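Local atomic coordinates of probable oxidoreductase protein (Rhizobium etli, PDB entry 4FB5), a protein that probably acts as a nucleotide-dependent oxidoreductase of the GFO/IDH/MocA family, with a Rossmann-type domain expected to bind NAD(P). Residues A148-R161 against S363-K375. Residues are numbered along the deposited sequence; the frame is centred on the assembly and turned at random.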
ATOM      1  N   ALA A 148     -34.229  -1.310 -21.825  1.00 58.15           N
ATOM      2  CA  ALA A 148     -34.044  -0.199 -20.878  1.00 56.69           C
ATOM      3  C   ALA A 148     -32.965  -0.497 -19.823  1.00 55.26           C
ATOM      4  O   ALA A 148     -33.154  -1.356 -18.942  1.00 55.96           O
ATOM      5  CB  ALA A 148     -35.360   0.157 -20.195  1.00 56.57           C
ATOM      6  N   ALA A 149     -31.854   0.233 -19.897  1.00 52.98           N
ATOM      7  CA  ALA A 149     -30.691  -0.007 -19.017  1.00 50.25           C
ATOM      8  C   ALA A 149     -30.391   1.155 -18.082  1.00 48.61           C
ATOM      9  O   ALA A 149     -30.712   2.301 -18.348  1.00 48.00           O
ATOM     10  CB  ALA A 149     -29.470  -0.337 -19.851  1.00 49.48           C
ATOM     11  N   LEU A 150     -29.765   0.840 -16.969  1.00 47.47           N
ATOM     12  CA  LEU A 150     -29.331   1.854 -16.044  1.00 46.27           C
ATOM     13  C   LEU A 150     -27.823   1.933 -16.006  1.00 46.12           C
ATOM     14  O   LEU A 150     -27.149   0.957 -16.328  1.00 47.06           O
ATOM     15  CB  LEU A 150     -29.873   1.535 -14.682  1.00 45.82           C
ATOM     16  CG  LEU A 150     -31.362   1.731 -14.687  1.00 43.73           C
ATOM     17  CD1 LEU A 150     -31.982   0.907 -13.622  1.00 42.29           C
ATOM     18  CD2 LEU A 150     -31.634   3.184 -14.493  1.00 42.50           C
ATOM     19  N   GLY A 151     -27.303   3.098 -15.619  1.00 45.36           N
ATOM     20  CA  GLY A 151     -25.872   3.350 -15.589  1.00 43.82           C
ATOM     21  C   GLY A 151     -25.290   2.961 -14.250  1.00 43.69           C
ATOM     22  O   GLY A 151     -24.892   3.814 -13.428  1.00 44.06           O
ATOM     23  N   TYR A 152     -25.246   1.663 -14.015  1.00 42.03           N
ATOM     24  CA  TYR A 152     -24.527   1.157 -12.886  1.00 40.34           C
ATOM     25  C   TYR A 152     -23.176   0.707 -13.427  1.00 39.65           C
ATOM     26  O   TYR A 152     -22.950  -0.492 -13.583  1.00 40.37           O
ATOM     27  CB  TYR A 152     -25.291  -0.003 -12.228  1.00 39.53           C
ATOM     28  CG  TYR A 152     -26.463   0.447 -11.400  1.00 39.65           C
ATOM     29  CD1 TYR A 152     -26.264   1.142 -10.215  1.00 39.21           C
ATOM     30  CD2 TYR A 152     -27.789   0.187 -11.801  1.00 38.68           C
ATOM     31  CE1 TYR A 152     -27.351   1.571  -9.443  1.00 38.57           C
ATOM     32  CE2 TYR A 152     -28.873   0.628 -11.052  1.00 36.37           C
ATOM     33  CZ  TYR A 152     -28.639   1.321  -9.865  1.00 38.39           C
ATOM     34  OH  TYR A 152     -29.673   1.760  -9.066  1.00 39.76           O
ATOM     35  N   ASN A 153     -22.273   1.646 -13.697  1.00 38.52           N
ATOM     36  CA  ASN A 153     -21.042   1.314 -14.444  1.00 38.25           C
ATOM     37  C   ASN A 153     -19.960   0.540 -13.695  1.00 37.21           C
ATOM     38  O   ASN A 153     -19.213  -0.195 -14.298  1.00 36.54           O
ATOM     39  CB  ASN A 153     -20.435   2.562 -15.036  1.00 38.75           C
ATOM     40  CG  ASN A 153     -20.501   3.704 -14.093  1.00 41.93           C
ATOM     41  OD1 ASN A 153     -21.301   4.617 -14.292  1.00 49.44           O
ATOM     42  ND2 ASN A 153     -19.736   3.637 -13.005  1.00 41.88           N
ATOM     43  N   TYR A 154     -19.867   0.707 -12.386  1.00 36.87           N
ATOM     44  CA  TYR A 154     -18.870  -0.026 -11.616  1.00 36.72           C
ATOM     45  C   TYR A 154     -18.835  -1.518 -11.971  1.00 37.49           C
ATOM     46  O   TYR A 154     -17.742  -2.072 -12.159  1.00 37.34           O
ATOM     47  CB  TYR A 154     -19.048   0.249 -10.126  1.00 35.25           C
ATOM     48  CG  TYR A 154     -18.779   1.694  -9.891  1.00 34.17           C
ATOM     49  CD1 TYR A 154     -17.522   2.234 -10.164  1.00 35.11           C
ATOM     50  CD2 TYR A 154     -19.752   2.536  -9.448  1.00 33.49           C
ATOM     51  CE1 TYR A 154     -17.256   3.546  -9.976  1.00 33.91           C
ATOM     52  CE2 TYR A 154     -19.496   3.883  -9.268  1.00 33.54           C
ATOM     53  CZ  TYR A 154     -18.246   4.376  -9.530  1.00 33.85           C
ATOM     54  OH  TYR A 154     -17.977   5.716  -9.348  1.00 35.53           O
ATOM     55  N   ILE A 155     -20.030  -2.115 -12.087  1.00 38.14           N
ATOM     56  CA  ILE A 155     -20.301  -3.474 -12.637  1.00 39.23           C
ATOM     57  C   ILE A 155     -19.480  -3.873 -13.848  1.00 38.76           C
ATOM     58  O   ILE A 155     -19.170  -5.038 -14.004  1.00 40.03           O
ATOM     59  CB  ILE A 155     -21.794  -3.608 -13.069  1.00 39.82           C
ATOM     60  CG1 ILE A 155     -22.727  -3.493 -11.886  1.00 43.48           C
ATOM     61  CG2 ILE A 155     -22.108  -4.897 -13.684  1.00 41.29           C
ATOM     62  CD1 ILE A 155     -22.118  -3.935 -10.562  1.00 47.77           C
ATOM     63  N   GLN A 156     -19.116  -2.930 -14.707  1.00 37.90           N
ATOM     64  CA  GLN A 156     -18.484  -3.287 -15.966  1.00 36.59           C
ATOM     65  C   GLN A 156     -16.976  -3.357 -15.940  1.00 35.96           C
ATOM     66  O   GLN A 156     -16.364  -3.755 -16.939  1.00 36.26           O
ATOM     67  CB  GLN A 156     -18.871  -2.299 -17.074  1.00 37.03           C
ATOM     68  CG  GLN A 156     -20.314  -2.073 -17.312  1.00 36.84           C
ATOM     69  CD  GLN A 156     -21.064  -3.305 -17.704  1.00 40.00           C
ATOM     70  OE1 GLN A 156     -22.270  -3.401 -17.451  1.00 41.29           O
ATOM     71  NE2 GLN A 156     -20.372  -4.266 -18.331  1.00 43.07           N
ATOM     72  N   ASN A 157     -16.358  -2.945 -14.842  1.00 35.42           N
ATOM     73  CA  ASN A 157     -14.893  -3.039 -14.697  1.00 33.62           C
ATOM     74  C   ASN A 157     -14.491  -4.452 -15.015  1.00 32.46           C
ATOM     75  O   ASN A 157     -15.116  -5.371 -14.528  1.00 32.64           O
ATOM     76  CB  ASN A 157     -14.505  -2.712 -13.258  1.00 33.64           C
ATOM     77  CG  ASN A 157     -12.986  -2.594 -13.032  1.00 33.38           C
ATOM     78  OD1 ASN A 157     -12.158  -3.091 -13.799  1.00 33.54           O
ATOM     79  ND2 ASN A 157     -12.629  -1.957 -11.925  1.00 35.32           N
ATOM     80  N   PRO A 158     -13.470  -4.630 -15.853  1.00 31.82           N
ATOM     81  CA  PRO A 158     -12.908  -5.948 -16.097  1.00 31.80           C
ATOM     82  C   PRO A 158     -12.479  -6.687 -14.838  1.00 32.60           C
ATOM     83  O   PRO A 158     -12.653  -7.941 -14.761  1.00 34.50           O
ATOM     84  CB  PRO A 158     -11.668  -5.651 -16.940  1.00 30.99           C
ATOM     85  CG  PRO A 158     -12.014  -4.424 -17.693  1.00 29.27           C
ATOM     86  CD  PRO A 158     -12.859  -3.608 -16.738  1.00 31.80           C
ATOM     87  N   VAL A 159     -11.926  -5.962 -13.869  1.00 31.46           N
ATOM     88  CA  VAL A 159     -11.491  -6.588 -12.617  1.00 31.04           C
ATOM     89  C   VAL A 159     -12.707  -7.216 -11.964  1.00 32.29           C
ATOM     90  O   VAL A 159     -12.659  -8.301 -11.415  1.00 32.29           O
ATOM     91  CB  VAL A 159     -10.812  -5.536 -11.678  1.00 30.94           C
ATOM     92  CG1 VAL A 159     -10.811  -5.986 -10.211  1.00 27.53           C
ATOM     93  CG2 VAL A 159      -9.402  -5.177 -12.224  1.00 28.72           C
HETATM   94  N   MSE A 160     -13.824  -6.522 -12.074  1.00 33.03           N
HETATM   95  CA  MSE A 160     -15.008  -6.936 -11.444  1.00 34.51           C
HETATM   96  C   MSE A 160     -15.585  -8.166 -12.164  1.00 35.18           C
HETATM   97  O   MSE A 160     -16.014  -9.094 -11.495  1.00 34.71           O
HETATM   98  CB  MSE A 160     -15.962  -5.740 -11.366  1.00 35.81           C
HETATM   99  CG  MSE A 160     -17.162  -5.932 -10.483  1.00 40.21           C
HETATM  100 SE   MSE A 160     -16.574  -6.182  -8.600  1.00 61.63          SE
HETATM  101  CE  MSE A 160     -15.932  -4.317  -8.394  1.00 50.98           C
ATOM    102  N   ARG A 161     -15.596  -8.195 -13.512  1.00 36.12           N
ATOM    103  CA  ARG A 161     -16.014  -9.434 -14.205  1.00 36.97           C
ATOM    104  C   ARG A 161     -15.108 -10.607 -13.819  1.00 36.06           C
ATOM    105  O   ARG A 161     -15.582 -11.733 -13.653  1.00 36.26           O
ATOM    106  CB  ARG A 161     -16.185  -9.346 -15.745  1.00 37.33           C
ATOM    107  CG  ARG A 161     -15.916  -8.018 -16.433  1.00 43.01           C
ATOM    108  CD  ARG A 161     -17.202  -7.196 -16.648  1.00 50.39           C
ATOM    109  NE  ARG A 161     -17.313  -6.610 -17.995  1.00 56.35           N
ATOM    110  CZ  ARG A 161     -18.002  -7.166 -19.017  1.00 61.03           C
ATOM    111  NH1 ARG A 161     -18.634  -8.336 -18.884  1.00 60.75           N
ATOM    112  NH2 ARG A 161     -18.054  -6.561 -20.199  1.00 63.08           N
ATOM    113  N   SER A 363     -24.420  -8.159 -19.992  1.00 66.66           N
ATOM    114  CA  SER A 363     -24.389  -7.925 -18.546  1.00 65.11           C
ATOM    115  C   SER A 363     -24.815  -6.506 -18.257  1.00 63.39           C
ATOM    116  O   SER A 363     -24.004  -5.634 -18.026  1.00 64.21           O
ATOM    117  CB  SER A 363     -23.019  -8.213 -17.937  1.00 64.92           C
ATOM    118  OG  SER A 363     -22.177  -7.088 -18.077  1.00 66.34           O
ATOM    119  N   ILE A 364     -26.102  -6.275 -18.272  1.00 60.83           N
ATOM    120  CA  ILE A 364     -26.569  -4.956 -18.071  1.00 58.76           C
ATOM    121  C   ILE A 364     -27.485  -4.976 -16.876  1.00 57.12           C
ATOM    122  O   ILE A 364     -27.823  -6.044 -16.367  1.00 57.34           O
ATOM    123  CB  ILE A 364     -27.262  -4.479 -19.330  1.00 59.04           C
ATOM    124  CG1 ILE A 364     -26.927  -3.033 -19.541  1.00 60.09           C
ATOM    125  CG2 ILE A 364     -28.774  -4.686 -19.280  1.00 59.78           C
ATOM    126  CD1 ILE A 364     -26.588  -2.777 -20.924  1.00 63.49           C
ATOM    127  N   VAL A 365     -27.865  -3.811 -16.394  1.00 55.01           N
ATOM    128  CA  VAL A 365     -28.861  -3.779 -15.343  1.00 53.27           C
ATOM    129  C   VAL A 365     -30.123  -3.196 -15.942  1.00 52.46           C
ATOM    130  O   VAL A 365     -30.091  -2.124 -16.560  1.00 52.19           O
ATOM    131  CB  VAL A 365     -28.406  -2.974 -14.138  1.00 53.14           C
ATOM    132  CG1 VAL A 365     -29.464  -2.990 -13.057  1.00 51.34           C
ATOM    133  CG2 VAL A 365     -27.097  -3.519 -13.624  1.00 52.11           C
ATOM    134  N   THR A 366     -31.209  -3.948 -15.800  1.00 50.95           N
ATOM    135  CA  THR A 366     -32.464  -3.612 -16.424  1.00 49.93           C
ATOM    136  C   THR A 366     -33.309  -2.975 -15.387  1.00 49.38           C
ATOM    137  O   THR A 366     -33.142  -3.207 -14.175  1.00 49.80           O
ATOM    138  CB  THR A 366     -33.318  -4.855 -16.779  1.00 50.25           C
ATOM    139  OG1 THR A 366     -33.678  -5.535 -15.560  1.00 50.12           O
ATOM    140  CG2 THR A 366     -32.605  -5.778 -17.728  1.00 48.86           C
ATOM    141  N   PHE A 367     -34.303  -2.268 -15.885  1.00 47.99           N
ATOM    142  CA  PHE A 367     -35.314  -1.703 -15.053  1.00 47.25           C
ATOM    143  C   PHE A 367     -35.916  -2.706 -14.122  1.00 46.44           C
ATOM    144  O   PHE A 367     -36.371  -2.348 -13.043  1.00 46.14           O
ATOM    145  CB  PHE A 367     -36.377  -1.062 -15.927  1.00 47.70           C
ATOM    146  CG  PHE A 367     -35.983   0.298 -16.453  1.00 49.03           C
ATOM    147  CD1 PHE A 367     -36.951   1.271 -16.681  1.00 48.86           C
ATOM    148  CD2 PHE A 367     -34.636   0.606 -16.709  1.00 48.69           C
ATOM    149  CE1 PHE A 367     -36.592   2.519 -17.171  1.00 49.94           C
ATOM    150  CE2 PHE A 367     -34.268   1.836 -17.204  1.00 49.95           C
ATOM    151  CZ  PHE A 367     -35.244   2.808 -17.433  1.00 50.19           C
ATOM    152  N   LYS A 368     -35.917  -3.962 -14.528  1.00 46.30           N
ATOM    153  CA  LYS A 368     -36.502  -4.966 -13.682  1.00 46.75           C
ATOM    154  C   LYS A 368     -35.614  -5.162 -12.461  1.00 45.95           C
ATOM    155  O   LYS A 368     -36.094  -5.172 -11.339  1.00 46.29           O
ATOM    156  CB  LYS A 368     -36.695  -6.288 -14.435  1.00 47.87           C
ATOM    157  CG  LYS A 368     -37.474  -7.348 -13.596  1.00 50.75           C
ATOM    158  CD  LYS A 368     -37.446  -8.722 -14.256  1.00 55.89           C
ATOM    159  CE  LYS A 368     -38.274  -9.706 -13.428  1.00 58.30           C
ATOM    160  NZ  LYS A 368     -38.043 -11.123 -13.878  1.00 59.93           N
ATOM    161  N   ASP A 369     -34.307  -5.290 -12.686  1.00 45.39           N
ATOM    162  CA  ASP A 369     -33.362  -5.464 -11.600  1.00 44.26           C
ATOM    163  C   ASP A 369     -33.067  -4.173 -10.821  1.00 43.49           C
ATOM    164  O   ASP A 369     -32.867  -4.215  -9.591  1.00 42.42           O
ATOM    165  CB  ASP A 369     -32.114  -6.112 -12.131  1.00 44.70           C
ATOM    166  CG  ASP A 369     -32.300  -7.607 -12.382  1.00 45.87           C
ATOM    167  OD1 ASP A 369     -32.842  -8.288 -11.476  1.00 42.73           O
ATOM    168  OD2 ASP A 369     -31.885  -8.086 -13.474  1.00 47.88           O
ATOM    169  N   GLY A 370     -33.100  -3.036 -11.523  1.00 42.33           N
ATOM    170  CA  GLY A 370     -32.929  -1.748 -10.868  1.00 41.60           C
ATOM    171  C   GLY A 370     -34.056  -1.447  -9.904  1.00 41.39           C
ATOM    172  O   GLY A 370     -33.837  -0.922  -8.780  1.00 40.91           O
ATOM    173  N   LEU A 371     -35.279  -1.770 -10.331  1.00 40.65           N
ATOM    174  CA  LEU A 371     -36.433  -1.519  -9.474  1.00 40.24           C
ATOM    175  C   LEU A 371     -36.308  -2.369  -8.244  1.00 38.82           C
ATOM    176  O   LEU A 371     -36.608  -1.967  -7.101  1.00 37.77           O
ATOM    177  CB  LEU A 371     -37.757  -1.874 -10.175  1.00 41.03           C
ATOM    178  CG  LEU A 371     -38.928  -1.703  -9.172  1.00 43.22           C
ATOM    179  CD1 LEU A 371     -39.392  -0.245  -8.999  1.00 43.50           C
ATOM    180  CD2 LEU A 371     -40.093  -2.620  -9.466  1.00 43.66           C
ATOM    181  N   ARG A 372     -35.879  -3.592  -8.490  1.00 38.00           N
ATOM    182  CA  ARG A 372     -35.703  -4.483  -7.356  1.00 37.57           C
ATOM    183  C   ARG A 372     -34.627  -3.900  -6.394  1.00 36.31           C
ATOM    184  O   ARG A 372     -34.823  -3.916  -5.182  1.00 35.98           O
ATOM    185  CB  ARG A 372     -35.508  -5.961  -7.818  1.00 37.08           C
ATOM    186  CG  ARG A 372     -35.289  -6.982  -6.692  1.00 37.20           C
ATOM    187  CD  ARG A 372     -36.309  -6.952  -5.628  1.00 37.68           C
ATOM    188  NE  ARG A 372     -36.040  -7.961  -4.606  1.00 43.74           N
ATOM    189  CZ  ARG A 372     -35.391  -7.746  -3.452  1.00 46.97           C
ATOM    190  NH1 ARG A 372     -34.898  -6.539  -3.128  1.00 48.30           N
ATOM    191  NH2 ARG A 372     -35.243  -8.748  -2.597  1.00 44.69           N
ATOM    192  N   ILE A 373     -33.542  -3.363  -6.956  1.00 36.18           N
ATOM    193  CA  ILE A 373     -32.504  -2.683  -6.180  1.00 37.07           C
ATOM    194  C   ILE A 373     -33.069  -1.486  -5.396  1.00 38.42           C
ATOM    195  O   ILE A 373     -32.826  -1.347  -4.159  1.00 38.18           O
ATOM    196  CB  ILE A 373     -31.311  -2.260  -7.050  1.00 36.75           C
ATOM    197  CG1 ILE A 373     -30.334  -3.440  -7.177  1.00 36.22           C
ATOM    198  CG2 ILE A 373     -30.601  -1.066  -6.431  1.00 34.34           C
ATOM    199  CD1 ILE A 373     -29.465  -3.440  -8.436  1.00 33.39           C
ATOM    200  N   GLU A 374     -33.870  -0.669  -6.076  1.00 38.46           N
ATOM    201  CA  GLU A 374     -34.475   0.425  -5.375  1.00 39.77           C
ATOM    202  C   GLU A 374     -35.452  -0.025  -4.336  1.00 40.03           C
ATOM    203  O   GLU A 374     -35.566   0.604  -3.266  1.00 41.51           O
ATOM    204  CB  GLU A 374     -35.069   1.416  -6.332  1.00 40.72           C
ATOM    205  CG  GLU A 374     -33.926   2.088  -7.114  1.00 44.65           C
ATOM    206  CD  GLU A 374     -34.387   3.190  -8.012  1.00 46.74           C
ATOM    207  OE1 GLU A 374     -35.297   3.915  -7.561  1.00 47.39           O
ATOM    208  OE2 GLU A 374     -33.832   3.320  -9.148  1.00 47.72           O
ATOM    209  N   LYS A 375     -36.127  -1.134  -4.577  1.00 40.16           N
ATOM    210  CA  LYS A 375     -36.921  -1.714  -3.492  1.00 40.33           C
ATOM    211  C   LYS A 375     -36.080  -1.870  -2.208  1.00 39.64           C
ATOM    212  O   LYS A 375     -36.488  -1.417  -1.115  1.00 40.00           O
ATOM    213  CB  LYS A 375     -37.524  -3.059  -3.909  1.00 41.31           C
ATOM    214  CG  LYS A 375     -38.726  -3.439  -3.074  1.00 42.36           C
ATOM    215  CD  LYS A 375     -39.453  -4.617  -3.622  1.00 44.27           C
ATOM    216  CE  LYS A 375     -40.446  -5.056  -2.544  1.00 48.36           C
ATOM    217  NZ  LYS A 375     -40.427  -6.549  -2.373  1.00 51.56           N
TER
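The ring of F367 lies flat against the methyl of A148, a CH-pi contact with A148 CB 3.5 Å from the ring centroid and 11° off its normal. With CG beside its own backbone N (chi1 -79°), the phenyl turns back to the strand, where L150 meets it crosswise, L150 CG 3.8 Å from F367 CE2. The F367 side chain also touches L138, on helix 131-143, and M127. Two backbone hydrogen bonds join the chains: L150 N donates to V365 O at 3.0 Å, and F367 N reaches A148 O weakly, forming a single bridge between A149 and T366. On its other side, backbone hydrogen bonds tie A149 to V121 and C123, so V365-F367 meets the outer edge of the last parallel strand of the Rossmann domain. Helix 367-385 starts right there, T366 OG1 capping it by accepting from D369 N at 3.0 Å. G370 leaves space for L150 CD1, 3.9 Å from G370 CA. Beyond L150, Y152 crosses V365 at about a right angle, Y152 CD2 3.8 Å from V365 CG1. Replacing F367 by an alanine is likely to strip A148 and L150 of their aromatic cover and open a gap beside the helix start. At the strand the seam is apolar and buried, held mainly by packing, while the backbone bonds set its alignment.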